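PDB 4NQI: SH3 domain-containing protein from Dictyostelium discoideum, which remodels membranes through an inverse BAR (I-BAR) domain, the part described here, in osmoregulation, phagocytosis and cytokinesis, and may bind phosphatidylinositol lipids. Local coordinates for residues B[91-94]-B[95-99]; B[98-102]-B[103-107]; B[222-225]-B[226-229]. All blocks are in the same frame, centred on the assembly; numbering follows the deposited sequence.

Contact 1 of 3, residues B[91-94]-B[95-99]; sequences RRDD and VAKVL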
ATOM      1  N   ARG B  91       1.572   4.399   9.371  1.00 44.53           N
ATOM      2  CA  ARG B  91       1.393   2.958   9.525  1.00 46.90           C
ATOM      3  C   ARG B  91       1.982   2.167   8.359  1.00 47.55           C
ATOM      4  O   ARG B  91       2.370   1.009   8.526  1.00 45.41           O
ATOM      5  CB  ARG B  91      -0.085   2.611   9.715  1.00 47.50           C
ATOM      6  CG  ARG B  91      -0.717   3.266  10.937  1.00 53.97           C
ATOM      7  CD  ARG B  91      -2.165   2.836  11.127  1.00 66.39           C
ATOM      8  NE  ARG B  91      -2.927   3.816  11.899  1.00 74.52           N
ATOM      9  CZ  ARG B  91      -3.753   3.516  12.898  1.00 82.11           C
ATOM     10  NH1 ARG B  91      -3.934   2.255  13.264  1.00 82.70           N
ATOM     11  NH2 ARG B  91      -4.400   4.485  13.534  1.00 86.49           N
ATOM     12  N   ARG B  92       2.047   2.785   7.181  1.00 46.55           N
ATOM     13  CA  ARG B  92       2.701   2.147   6.044  1.00 44.35           C
ATOM     14  C   ARG B  92       4.189   2.016   6.336  1.00 47.64           C
ATOM     15  O   ARG B  92       4.813   1.011   5.993  1.00 45.92           O
ATOM     16  CB  ARG B  92       2.494   2.941   4.752  1.00 46.50           C
ATOM     17  CG  ARG B  92       3.022   2.219   3.512  1.00 48.92           C
ATOM     18  CD  ARG B  92       3.165   3.143   2.309  1.00 47.14           C
ATOM     19  NE  ARG B  92       1.955   3.924   2.067  1.00 54.02           N
ATOM     20  CZ  ARG B  92       0.893   3.472   1.410  1.00 53.14           C
ATOM     21  NH1 ARG B  92       0.881   2.235   0.929  1.00 46.21           N
ATOM     22  NH2 ARG B  92      -0.164   4.255   1.237  1.00 50.62           N
ATOM     23  N   ASP B  93       4.751   3.037   6.981  1.00 47.12           N
ATOM     24  CA  ASP B  93       6.149   3.006   7.387  1.00 49.75           C
ATOM     25  C   ASP B  93       6.409   1.843   8.347  1.00 50.02           C
ATOM     26  O   ASP B  93       7.402   1.121   8.205  1.00 41.13           O
ATOM     27  CB  ASP B  93       6.549   4.336   8.028  1.00 47.10           C
ATOM     28  CG  ASP B  93       8.000   4.364   8.458  1.00 56.79           C
ATOM     29  OD1 ASP B  93       8.885   4.339   7.575  1.00 58.49           O
ATOM     30  OD2 ASP B  93       8.259   4.422   9.679  1.00 62.51           O
ATOM     31  N   ASP B  94       5.505   1.654   9.307  1.00 52.60           N
ATOM     32  CA  ASP B  94       5.608   0.547  10.254  1.00 51.05           C
ATOM     33  C   ASP B  94       5.533  -0.803   9.543  1.00 49.07           C
ATOM     34  O   ASP B  94       6.197  -1.762   9.942  1.00 51.22           O
ATOM     35  CB  ASP B  94       4.511   0.645  11.316  1.00 55.96           C
ATOM     36  CG  ASP B  94       4.699   1.836  12.241  1.00 63.72           C
ATOM     37  OD1 ASP B  94       5.828   2.372  12.311  1.00 64.69           O
ATOM     38  OD2 ASP B  94       3.717   2.230  12.906  1.00 67.84           O
ATOM     39  N   VAL B  95       4.719  -0.869   8.491  1.00 43.46           N
ATOM     40  CA  VAL B  95       4.629  -2.065   7.659  1.00 39.29           C
ATOM     41  C   VAL B  95       5.981  -2.368   7.008  1.00 41.79           C
ATOM     42  O   VAL B  95       6.449  -3.507   7.025  1.00 39.62           O
ATOM     43  CB  VAL B  95       3.533  -1.919   6.583  1.00 40.86           C
ATOM     44  CG1 VAL B  95       3.665  -2.998   5.522  1.00 43.79           C
ATOM     45  CG2 VAL B  95       2.152  -1.968   7.224  1.00 38.79           C
ATOM     46  N   ALA B  96       6.613  -1.336   6.454  1.00 40.01           N
ATOM     47  CA  ALA B  96       7.935  -1.480   5.845  1.00 46.10           C
ATOM     48  C   ALA B  96       8.965  -1.988   6.857  1.00 50.07           C
ATOM     49  O   ALA B  96       9.793  -2.846   6.537  1.00 55.90           O
ATOM     50  CB  ALA B  96       8.385  -0.159   5.246  1.00 42.99           C
ATOM     51  N   LYS B  97       8.902  -1.452   8.075  1.00 46.35           N
ATOM     52  CA  LYS B  97       9.802  -1.847   9.157  1.00 51.00           C
ATOM     53  C   LYS B  97       9.639  -3.327   9.517  1.00 47.30           C
ATOM     54  O   LYS B  97      10.621  -4.006   9.820  1.00 43.34           O
ATOM     55  CB  LYS B  97       9.547  -0.990  10.399  1.00 54.54           C
ATOM     56  CG  LYS B  97       9.754   0.513  10.212  1.00 62.15           C
ATOM     57  CD  LYS B  97      11.224   0.900  10.295  1.00 67.27           C
ATOM     58  CE  LYS B  97      11.422   2.163  11.129  1.00 69.54           C
ATOM     59  NZ  LYS B  97      10.700   3.345  10.578  1.00 71.37           N
ATOM     60  N   VAL B  98       8.397  -3.812   9.492  1.00 48.28           N
ATOM     61  CA  VAL B  98       8.103  -5.216   9.780  1.00 44.78           C
ATOM     62  C   VAL B  98       8.735  -6.135   8.735  1.00 44.02           C
ATOM     63  O   VAL B  98       9.349  -7.145   9.079  1.00 49.75           O
ATOM     64  CB  VAL B  98       6.580  -5.471   9.858  1.00 41.87           C
ATOM     65  CG1 VAL B  98       6.275  -6.963   9.823  1.00 42.49           C
ATOM     66  CG2 VAL B  98       5.995  -4.838  11.116  1.00 34.58           C
ATOM     67  N   LEU B  99       8.583  -5.776   7.463  1.00 39.74           N
ATOM     68  CA  LEU B  99       9.197  -6.522   6.368  1.00 39.43           C
ATOM     69  C   LEU B  99      10.714  -6.580   6.537  1.00 43.76           C
ATOM     70  O   LEU B  99      11.343  -7.595   6.232  1.00 47.01           O
ATOM     71  CB  LEU B  99       8.842  -5.884   5.022  1.00 47.28           C
ATOM     72  CG  LEU B  99       9.409  -6.569   3.774  1.00 49.34           C
ATOM     73  CD1 LEU B  99       8.855  -7.977   3.636  1.00 44.09           C
ATOM     74  CD2 LEU B  99       9.130  -5.757   2.514  1.00 43.84           C
TER
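D93 and K97, one helical turn apart on helix 72-140, form an i to i+4 salt bridge in which OD2 of D93 lies 2.8 Å from NZ of K97, a weak hydrogen bond within the ion pair. The carboxylate takes the ammonium group on one oxygen, OD1 of D93 standing farther off at 3.6 Å from K97 NZ. The lysine chain is bent at each of its last three torsions (chi2 -81°), which curls NZ back over the preceding turn; K97 CG passes 3.2 Å from O of D93.

The backbone bonds are alpha-helical: the amides of V95, A96, K97 and V98 each donate to the carbonyl four residues earlier, that from K97 N to D93 O measuring 3.0 Å.

Side-chain carbons also touch carbonyls of the previous turn: V95 CG2 lies 3.3 Å from R91 O. The buried side chain of V95 touches F198 of helix 152-224, while A96 packs on Q46 of helix 15-64. R92 forms a salt bridge through NE to E89 and packs on Y45 of the second subunit.

The single-oxygen ion pair, set on a partly exposed flank, probably adds modestly to a turn already held by its regular backbone bonds.

Contact 2 of 3, residues B[98-102]-B[103-107]; sequences VLLNE and FITPN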
ATOM      1  N   VAL B  98       8.397  -3.812   9.492  1.00 48.28           N
ATOM      2  CA  VAL B  98       8.103  -5.216   9.780  1.00 44.78           C
ATOM      3  C   VAL B  98       8.735  -6.135   8.735  1.00 44.02           C
ATOM      4  O   VAL B  98       9.349  -7.145   9.079  1.00 49.75           O
ATOM      5  CB  VAL B  98       6.580  -5.471   9.858  1.00 41.87           C
ATOM      6  CG1 VAL B  98       6.275  -6.963   9.823  1.00 42.49           C
ATOM      7  CG2 VAL B  98       5.995  -4.838  11.116  1.00 34.58           C
ATOM      8  N   LEU B  99       8.583  -5.776   7.463  1.00 39.74           N
ATOM      9  CA  LEU B  99       9.197  -6.522   6.368  1.00 39.43           C
ATOM     10  C   LEU B  99      10.714  -6.580   6.537  1.00 43.76           C
ATOM     11  O   LEU B  99      11.343  -7.595   6.232  1.00 47.01           O
ATOM     12  CB  LEU B  99       8.842  -5.884   5.022  1.00 47.28           C
ATOM     13  CG  LEU B  99       9.409  -6.569   3.774  1.00 49.34           C
ATOM     14  CD1 LEU B  99       8.855  -7.977   3.636  1.00 44.09           C
ATOM     15  CD2 LEU B  99       9.130  -5.757   2.514  1.00 43.84           C
ATOM     16  N   LEU B 100      11.292  -5.490   7.036  1.00 44.46           N
ATOM     17  CA  LEU B 100      12.734  -5.417   7.259  1.00 46.09           C
ATOM     18  C   LEU B 100      13.163  -6.210   8.493  1.00 48.09           C
ATOM     19  O   LEU B 100      14.131  -6.971   8.442  1.00 47.56           O
ATOM     20  CB  LEU B 100      13.184  -3.959   7.404  1.00 41.16           C
ATOM     21  CG  LEU B 100      14.678  -3.745   7.669  1.00 41.98           C
ATOM     22  CD1 LEU B 100      15.497  -4.153   6.458  1.00 40.87           C
ATOM     23  CD2 LEU B 100      14.987  -2.304   8.066  1.00 42.11           C
ATOM     24  N   ASN B 101      12.442  -6.024   9.597  1.00 51.26           N
ATOM     25  CA  ASN B 101      12.815  -6.624  10.877  1.00 49.42           C
ATOM     26  C   ASN B 101      12.378  -8.080  11.040  1.00 52.83           C
ATOM     27  O   ASN B 101      13.060  -8.864  11.699  1.00 51.54           O
ATOM     28  CB  ASN B 101      12.253  -5.794  12.037  1.00 45.00           C
ATOM     29  CG  ASN B 101      12.819  -4.385  12.079  1.00 53.85           C
ATOM     30  OD1 ASN B 101      13.982  -4.158  11.742  1.00 55.22           O
ATOM     31  ND2 ASN B 101      11.995  -3.430  12.500  1.00 54.54           N
ATOM     32  N   GLU B 102      11.240  -8.434  10.445  1.00 50.03           N
ATOM     33  CA  GLU B 102      10.645  -9.756  10.641  1.00 50.87           C
ATOM     34  C   GLU B 102      10.915 -10.730   9.493  1.00 52.13           C
ATOM     35  O   GLU B 102      10.785 -11.944   9.670  1.00 55.40           O
ATOM     36  CB  GLU B 102       9.135  -9.641  10.876  1.00 58.49           C
ATOM     37  CG  GLU B 102       8.732  -8.674  11.986  1.00 70.27           C
ATOM     38  CD  GLU B 102       8.870  -9.278  13.368  1.00 80.62           C
ATOM     39  OE1 GLU B 102       9.275 -10.457  13.468  1.00 84.81           O
ATOM     40  OE2 GLU B 102       8.569  -8.576  14.356  1.00 83.20           O
ATOM     41  N   PHE B 103      11.281 -10.210   8.322  1.00 55.37           N
ATOM     42  CA  PHE B 103      11.617 -11.073   7.185  1.00 52.90           C
ATOM     43  C   PHE B 103      13.054 -10.922   6.680  1.00 53.40           C
ATOM     44  O   PHE B 103      13.843 -11.864   6.752  1.00 58.25           O
ATOM     45  CB  PHE B 103      10.650 -10.865   6.015  1.00 45.41           C
ATOM     46  CG  PHE B 103      11.058 -11.596   4.766  1.00 46.35           C
ATOM     47  CD1 PHE B 103      11.081 -12.983   4.737  1.00 46.59           C
ATOM     48  CD2 PHE B 103      11.429 -10.901   3.624  1.00 46.31           C
ATOM     49  CE1 PHE B 103      11.463 -13.664   3.592  1.00 50.43           C
ATOM     50  CE2 PHE B 103      11.808 -11.576   2.476  1.00 51.76           C
ATOM     51  CZ  PHE B 103      11.826 -12.960   2.462  1.00 55.44           C
ATOM     52  N   ILE B 104      13.373  -9.739   6.157  1.00 56.84           N
ATOM     53  CA  ILE B 104      14.651  -9.486   5.484  1.00 59.19           C
ATOM     54  C   ILE B 104      15.883  -9.872   6.308  1.00 60.04           C
ATOM     55  O   ILE B 104      16.673 -10.719   5.886  1.00 58.48           O
ATOM     56  CB  ILE B 104      14.758  -8.014   5.022  1.00 56.43           C
ATOM     57  CG1 ILE B 104      13.787  -7.756   3.868  1.00 52.22           C
ATOM     58  CG2 ILE B 104      16.182  -7.680   4.602  1.00 54.67           C
ATOM     59  CD1 ILE B 104      13.547  -6.288   3.588  1.00 45.67           C
ATOM     60  N   THR B 105      16.039  -9.259   7.477  1.00 56.61           N
ATOM     61  CA  THR B 105      17.176  -9.559   8.351  1.00 54.37           C
ATOM     62  C   THR B 105      17.177 -10.999   8.910  1.00 53.65           C
ATOM     63  O   THR B 105      18.212 -11.666   8.880  1.00 56.74           O
ATOM     64  CB  THR B 105      17.326  -8.517   9.494  1.00 60.07           C
ATOM     65  OG1 THR B 105      17.241  -7.191   8.954  1.00 60.54           O
ATOM     66  CG2 THR B 105      18.658  -8.686  10.204  1.00 53.54           C
ATOM     67  N   PRO B 106      16.027 -11.488   9.422  1.00 50.50           N
ATOM     68  CA  PRO B 106      16.049 -12.864   9.940  1.00 55.22           C
ATOM     69  C   PRO B 106      16.239 -13.948   8.872  1.00 58.30           C
ATOM     70  O   PRO B 106      16.826 -14.984   9.186  1.00 59.42           O
ATOM     71  CB  PRO B 106      14.671 -13.017  10.593  1.00 56.13           C
ATOM     72  CG  PRO B 106      14.236 -11.630  10.889  1.00 53.54           C
ATOM     73  CD  PRO B 106      14.766 -10.805   9.764  1.00 50.89           C
ATOM     74  N   ASN B 107      15.754 -13.735   7.652  1.00 59.35           N
ATOM     75  CA  ASN B 107      15.912 -14.750   6.608  1.00 59.88           C
ATOM     76  C   ASN B 107      17.294 -14.696   5.959  1.00 58.32           C
ATOM     77  O   ASN B 107      17.803 -15.713   5.485  1.00 57.79           O
ATOM     78  CB  ASN B 107      14.811 -14.645   5.550  1.00 61.24           C
ATOM     79  CG  ASN B 107      14.566 -15.961   4.830  1.00 58.34           C
ATOM     80  OD1 ASN B 107      14.926 -16.124   3.661  1.00 56.40           O
ATOM     81  ND2 ASN B 107      13.953 -16.912   5.531  1.00 51.59           N
TER
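T105 grips the carbonyl of L100 twice, through its amide and its hydroxyl. The N-H arrives nearly along the C=O axis, T105 N to L100 O being 3.1 Å with an angle of 173° at the hydrogen, whereas OG1, at 3.2 Å from the same L100 O, donates from above the carbonyl plane. A chi1 of -48° keeps the hydroxyl on the amide side of T105, within reach of the same carbonyl as the N-H. One residue earlier, I104 N donates to L99 O over 3.0 Å, again almost straight; F103 N adds a weak bond to that oxygen.

Both strong amide bonds reach five residues back, the signature of a pi-type turn, which widens helix 72-140 here. P106, without an N-H, follows directly: its CG sits 3.1 Å from N101 O, and the helix is kinked, the short axes of 98-102 and 103-107 differing by 15°.

Around this backbone, L100 CD1 meets I104 CG2 at 4.0 Å, and L99 runs alongside F103 with CD1 3.9 Å from CD2 of the ring. The F103 ring packs edge-to-face with F195 of helix 152-224 and also meets F191, while A42 of helix 15-64 touches F103 too.

The i+5 to i bonds, probably reinforced by the threonine hydroxyl, are likely to help the helix continue, with a kink, through a proline that cannot donate.

Contact 3 of 3, residues B[222-225]-B[226-229]; sequences DLIN and SQSQ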
ATOM      1  N   ASP B 222     -21.365  14.800   2.274  1.00 52.54           N
ATOM      2  CA  ASP B 222     -22.255  15.752   2.927  1.00 54.89           C
ATOM      3  C   ASP B 222     -21.816  17.183   2.617  1.00 57.41           C
ATOM      4  O   ASP B 222     -22.649  18.071   2.429  1.00 60.80           O
ATOM      5  CB  ASP B 222     -22.272  15.513   4.438  1.00 60.82           C
ATOM      6  CG  ASP B 222     -23.331  16.335   5.147  1.00 73.61           C
ATOM      7  OD1 ASP B 222     -24.532  16.089   4.905  1.00 73.31           O
ATOM      8  OD2 ASP B 222     -22.966  17.219   5.951  1.00 80.96           O
ATOM      9  N   LEU B 223     -20.502  17.392   2.560  1.00 51.68           N
ATOM     10  CA  LEU B 223     -19.935  18.695   2.215  1.00 50.58           C
ATOM     11  C   LEU B 223     -20.241  19.075   0.766  1.00 45.55           C
ATOM     12  O   LEU B 223     -20.645  20.206   0.485  1.00 39.57           O
ATOM     13  CB  LEU B 223     -18.419  18.695   2.437  1.00 47.65           C
ATOM     14  CG  LEU B 223     -17.896  19.049   3.829  1.00 44.19           C
ATOM     15  CD1 LEU B 223     -16.377  18.974   3.866  1.00 43.38           C
ATOM     16  CD2 LEU B 223     -18.361  20.434   4.231  1.00 42.22           C
ATOM     17  N   ILE B 224     -20.038  18.126  -0.144  1.00 42.84           N
ATOM     18  CA  ILE B 224     -20.288  18.333  -1.570  1.00 42.80           C
ATOM     19  C   ILE B 224     -21.767  18.626  -1.850  1.00 56.38           C
ATOM     20  O   ILE B 224     -22.094  19.538  -2.615  1.00 58.53           O
ATOM     21  CB  ILE B 224     -19.812  17.113  -2.393  1.00 37.86           C
ATOM     22  CG1 ILE B 224     -18.280  17.035  -2.392  1.00 40.77           C
ATOM     23  CG2 ILE B 224     -20.331  17.179  -3.820  1.00 32.99           C
ATOM     24  CD1 ILE B 224     -17.725  15.680  -2.824  1.00 46.03           C
ATOM     25  N   ASN B 225     -22.655  17.861  -1.218  1.00 61.41           N
ATOM     26  CA  ASN B 225     -24.096  18.047  -1.391  1.00 64.29           C
ATOM     27  C   ASN B 225     -24.626  19.363  -0.804  1.00 64.76           C
ATOM     28  O   ASN B 225     -25.771  19.740  -1.057  1.00 69.63           O
ATOM     29  CB  ASN B 225     -24.874  16.862  -0.801  1.00 61.48           C
ATOM     30  CG  ASN B 225     -24.698  15.579  -1.601  1.00 61.78           C
ATOM     31  OD1 ASN B 225     -25.077  15.506  -2.772  1.00 65.75           O
ATOM     32  ND2 ASN B 225     -24.144  14.555  -0.961  1.00 59.61           N
ATOM     33  N   SER B 226     -23.793  20.056  -0.028  1.00 65.49           N
ATOM     34  CA  SER B 226     -24.198  21.298   0.632  1.00 68.99           C
ATOM     35  C   SER B 226     -23.486  22.532   0.078  1.00 67.78           C
ATOM     36  O   SER B 226     -23.452  23.576   0.734  1.00 64.25           O
ATOM     37  CB  SER B 226     -23.948  21.208   2.143  1.00 72.41           C
ATOM     38  OG  SER B 226     -24.861  20.327   2.772  1.00 72.33           O
ATOM     39  N   GLN B 227     -22.926  22.421  -1.124  1.00 67.71           N
ATOM     40  CA  GLN B 227     -22.150  23.517  -1.703  1.00 65.74           C
ATOM     41  C   GLN B 227     -22.991  24.744  -2.074  1.00 65.27           C
ATOM     42  O   GLN B 227     -22.464  25.853  -2.157  1.00 70.53           O
ATOM     43  CB  GLN B 227     -21.342  23.033  -2.917  1.00 57.62           C
ATOM     44  CG  GLN B 227     -22.182  22.526  -4.082  1.00 48.81           C
ATOM     45  CD  GLN B 227     -21.335  21.978  -5.216  1.00 51.71           C
ATOM     46  OE1 GLN B 227     -20.842  22.730  -6.059  1.00 54.54           O
ATOM     47  NE2 GLN B 227     -21.165  20.659  -5.243  1.00 46.26           N
ATOM     48  N   SER B 228     -24.292  24.550  -2.284  1.00 63.39           N
ATOM     49  CA  SER B 228     -25.165  25.645  -2.712  1.00 59.44           C
ATOM     50  C   SER B 228     -25.829  26.412  -1.567  1.00 60.58           C
ATOM     51  O   SER B 228     -26.462  27.446  -1.799  1.00 60.36           O
ATOM     52  CB  SER B 228     -26.233  25.142  -3.687  1.00 55.41           C
ATOM     53  OG  SER B 228     -25.686  24.934  -4.976  1.00 60.49           O
ATOM     54  N   GLN B 229     -25.694  25.919  -0.341  1.00 60.00           N
ATOM     55  CA  GLN B 229     -26.295  26.613   0.792  1.00 63.73           C
ATOM     56  C   GLN B 229     -25.271  27.379   1.627  1.00 65.59           C
ATOM     57  O   GLN B 229     -24.205  26.857   1.967  1.00 62.28           O
ATOM     58  CB  GLN B 229     -27.098  25.653   1.676  1.00 63.60           C
ATOM     59  CG  GLN B 229     -26.277  24.569   2.354  1.00 64.56           C
ATOM     60  CD  GLN B 229     -26.991  23.980   3.555  0.29 66.89           C
ATOM     61  OE1 GLN B 229     -28.112  24.375   3.882  0.91 67.88           O
ATOM     62  NE2 GLN B 229     -26.343  23.032   4.223  0.84 67.12           N
TER
HETATM   63  O   HOH W   1     -26.193  22.315  -2.019  1.00 61.37           O
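Q227 folds its side-chain amide back onto the last turn of helix 152-224, NE2 donating to I224 O at 3.0 Å with an angle of 156° at the hydrogen. The acceptor lies close to the plane of the glutamine amide, and the same oxygen receives a second, weak bond from Q227 N. A chi1 of 63° swings the chain in beside the I224 carbonyl, with Q227 CG 3.3 Å from I224 O.

S226 makes two further bonds to the helix. Its hydroxyl donates to D222 O over 3.2 Å, meeting the C=O nearly head-on, while S226 N, also 3.2 Å from L223 O, approaches that carbonyl from well above its plane.

The chain thus leaves the long third helix of the I-BAR bundle through a type I turn, I224 to Q227, followed by another from S226 to Q229, on the way to helix 232-240. A water bridges the two halves, donating to N225 O at 2.8 Å and accepting from S228 N.

Packing within the contact is sparse, I224 CG2 standing 3.9 Å from NE2 of Q227. Beyond it, L223 is buried on F74 of helix 72-140 and on L192 of the second subunit; I224 packs on N196 and Q227 on R186, both of that second subunit.

In the fold
Contacts 1 and 2 are consecutive pieces of helix 72-140, sharing V98 and L99, with centres about 11 Å apart: the regular alpha-helical turns of contact 1 lead directly into the widened, kinked stretch of contact 2. Helices 15-64 and 152-224 flank both, and F198 of helix 152-224 touches the shared L99. Contact 3 lies far along the elongated molecule, where helix 152-224 ends; its centre is about 37 Å from that of contact 1 and about 48 Å from that of contact 2. The second subunit reaches six residues of contact 3 but only R92 of contact 1, and touches neither segment of contact 2. Di(hydroxyethyl)ether, probably from the crystallisation liquor, hydrogen-bonds to R92 and to N107.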